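Local coordinates for PAC2 family protein (Streptomyces avermitilis, PDB 3MNF) that is of unknown function but belongs to the PAC2 family, which includes proteins that act as proteasome assembly chaperones, at residues H28-W33 and V208-G213. Sequence-based numbering, arbitrary orientation.
Sequences HLDREW and VRIPLG
His28 reaches from the last turns of helix 21-32 to the loop 208-213 and makes one hydrogen bond there. Its CB points at the loop. CG lies anti to the backbone N (chi1 -178°), which sends the imidazole outward to the loop backbone. CD2 passes Pro211 O. His28 NE2 donates to Pro211 O over 2.6 Å, with an N-H...O angle of 154°. The oxygen lies near the ring plane, and the NE2-H meets it on a lone pair, in the carbonyl plane. His28 CE1 comes 3.4 Å from Leu212 O. Glu32 CG sits over one ring face, toward the rim. A leucine in place of His28 would probably leave Pro211 O without this donor and the loop less firmly tied to the helix.

Trp33 meets the loop largely through apolar side chains. Trp33 CH2 lies 3.5 Å from Val208 CG1. Arg209 O lies in plane at the ring edge, 3.2 Å from Trp33 CZ2. Pro211 CD lies 3.6 Å from Trp33 NE1, the two side chains crossing at about a right angle. Leu29 CD2 meets Ile210 CG2 at 3.6 Å.

Leu29 also packs on Leu199 and Leu202 of helix 192-206. Leu29 and Trp33 touch Leu87 and Leu85 of strand 82-91. In this PAC2 family domain, helix 21-32 thus packs on the mixed sheet, and the loop between helices 192-206 and 215-226 closes against its end.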
loop_
_atom_site.group_PDB
_atom_site.type_symbol
_atom_site.label_atom_id
_atom_site.label_comp_id
_atom_site.label_asym_id
_atom_site.label_seq_id
_atom_site.Cartn_x
_atom_site.Cartn_y
_atom_site.Cartn_z
ATOM N N HIS A 28 -33.596 4.165 7.039
ATOM C CA HIS A 28 -35.019 4.240 6.783
ATOM C C HIS A 28 -35.332 4.177 5.287
ATOM O O HIS A 28 -36.246 3.479 4.861
ATOM C CB HIS A 28 -35.567 5.526 7.392
ATOM C CG HIS A 28 -37.043 5.681 7.237
ATOM N ND1 HIS A 28 -37.938 5.237 8.180
ATOM C CD2 HIS A 28 -37.781 6.226 6.243
ATOM C CE1 HIS A 28 -39.167 5.501 7.775
ATOM N NE2 HIS A 28 -39.099 6.103 6.604
ATOM N N LEU A 29 -34.574 4.907 4.487
ATOM C CA LEU A 29 -34.745 4.829 3.053
ATOM C C LEU A 29 -34.440 3.421 2.567
ATOM O O LEU A 29 -35.158 2.883 1.739
ATOM C CB LEU A 29 -33.840 5.837 2.349
ATOM C CG LEU A 29 -34.075 7.293 2.743
ATOM C CD1 LEU A 29 -33.168 8.205 1.961
ATOM C CD2 LEU A 29 -35.522 7.685 2.518
ATOM N N ASP A 30 -33.384 2.815 3.100
ATOM C CA ASP A 30 -32.962 1.501 2.639
ATOM C C ASP A 30 -33.999 0.450 2.975
ATOM O O ASP A 30 -34.305 -0.416 2.158
ATOM C CB ASP A 30 -31.607 1.114 3.226
ATOM C CG ASP A 30 -30.929 0.007 2.432
ATOM O OD1 ASP A 30 -30.970 0.059 1.186
ATOM O OD2 ASP A 30 -30.356 -0.923 3.034
ATOM N N ARG A 31 -34.532 0.544 4.186
ATOM C CA ARG A 31 -35.559 -0.372 4.666
ATOM C C ARG A 31 -36.859 -0.188 3.885
ATOM O O ARG A 31 -37.275 -1.110 3.188
ATOM C CB ARG A 31 -35.767 -0.161 6.164
ATOM C CG ARG A 31 -36.751 -1.097 6.869
ATOM C CD ARG A 31 -36.912 -0.664 8.349
ATOM N NE ARG A 31 -35.684 0.004 8.833
ATOM C CZ ARG A 31 -35.633 1.213 9.409
ATOM N NH1 ARG A 31 -36.763 1.906 9.630
ATOM N NH2 ARG A 31 -34.450 1.717 9.780
ATOM N N GLU A 32 -37.469 1.002 3.971
ATOM C CA GLU A 32 -38.783 1.253 3.359
ATOM C C GLU A 32 -38.814 0.921 1.875
ATOM O O GLU A 32 -39.799 0.370 1.389
ATOM C CB GLU A 32 -39.278 2.698 3.550
ATOM C CG GLU A 32 -39.357 3.244 4.983
ATOM C CD GLU A 32 -40.081 2.347 5.995
ATOM O OE1 GLU A 32 -41.290 2.043 5.807
ATOM O OE2 GLU A 32 -39.418 1.981 7.007
ATOM N N TRP A 33 -37.742 1.250 1.163
ATOM C CA TRP A 33 -37.671 1.009 -0.275
ATOM C C TRP A 33 -36.998 -0.309 -0.666
ATOM O O TRP A 33 -36.736 -0.542 -1.845
ATOM C CB TRP A 33 -36.977 2.173 -0.979
ATOM C CG TRP A 33 -37.827 3.388 -1.161
ATOM C CD1 TRP A 33 -39.165 3.422 -1.430
ATOM C CD2 TRP A 33 -37.389 4.751 -1.131
ATOM N NE1 TRP A 33 -39.592 4.725 -1.548
ATOM C CE2 TRP A 33 -38.519 5.560 -1.374
ATOM C CE3 TRP A 33 -36.147 5.370 -0.923
ATOM C CZ2 TRP A 33 -38.448 6.956 -1.410
ATOM C CZ3 TRP A 33 -36.070 6.758 -0.972
ATOM C CH2 TRP A 33 -37.216 7.535 -1.210
ATOM N N VAL A 208 -39.010 13.755 -4.250
ATOM C CA VAL A 208 -39.271 12.329 -4.178
ATOM C C VAL A 208 -40.122 12.072 -2.948
ATOM O O VAL A 208 -39.765 12.502 -1.855
ATOM C CB VAL A 208 -37.934 11.530 -4.118
ATOM C CG1 VAL A 208 -38.000 10.375 -3.150
ATOM C CG2 VAL A 208 -37.567 11.026 -5.485
ATOM N N ARG A 209 -41.249 11.391 -3.132
ATOM C CA ARG A 209 -42.097 10.967 -2.025
ATOM C C ARG A 209 -41.356 9.977 -1.134
ATOM O O ARG A 209 -41.025 8.892 -1.587
ATOM C CB ARG A 209 -43.325 10.252 -2.577
ATOM C CG ARG A 209 -44.354 9.902 -1.530
ATOM C CD ARG A 209 -45.298 11.074 -1.321
ATOM N NE ARG A 209 -46.098 10.939 -0.107
ATOM C CZ ARG A 209 -47.106 11.745 0.210
ATOM N NH1 ARG A 209 -47.441 12.742 -0.595
ATOM N NH2 ARG A 209 -47.782 11.549 1.332
ATOM N N ILE A 210 -41.108 10.332 0.123
ATOM C CA ILE A 210 -40.485 9.398 1.066
ATOM C C ILE A 210 -41.517 8.836 2.043
ATOM O O ILE A 210 -42.174 9.606 2.763
ATOM C CB ILE A 210 -39.403 10.081 1.895
ATOM C CG1 ILE A 210 -38.309 10.649 0.983
ATOM C CG2 ILE A 210 -38.855 9.108 2.916
ATOM C CD1 ILE A 210 -37.388 11.644 1.643
ATOM N N PRO A 211 -41.664 7.499 2.090
ATOM C CA PRO A 211 -42.572 6.898 3.071
ATOM C C PRO A 211 -41.956 6.970 4.466
ATOM O O PRO A 211 -40.864 6.449 4.686
ATOM C CB PRO A 211 -42.716 5.441 2.596
ATOM C CG PRO A 211 -42.060 5.390 1.236
ATOM C CD PRO A 211 -41.021 6.474 1.253
ATOM N N LEU A 212 -42.652 7.626 5.386
ATOM C CA LEU A 212 -42.123 7.916 6.715
ATOM C C LEU A 212 -42.458 6.849 7.754
ATOM O O LEU A 212 -42.041 6.959 8.909
ATOM C CB LEU A 212 -42.615 9.282 7.193
ATOM C CG LEU A 212 -42.544 10.462 6.213
ATOM C CD1 LEU A 212 -43.677 11.462 6.484
ATOM C CD2 LEU A 212 -41.175 11.140 6.229
ATOM N N GLY A 213 -43.203 5.822 7.344
ATOM C CA GLY A 213 -43.572 4.712 8.224
ATOM C C GLY A 213 -43.987 5.162 9.613
ATOM O O GLY A 213 -44.836 6.043 9.759
#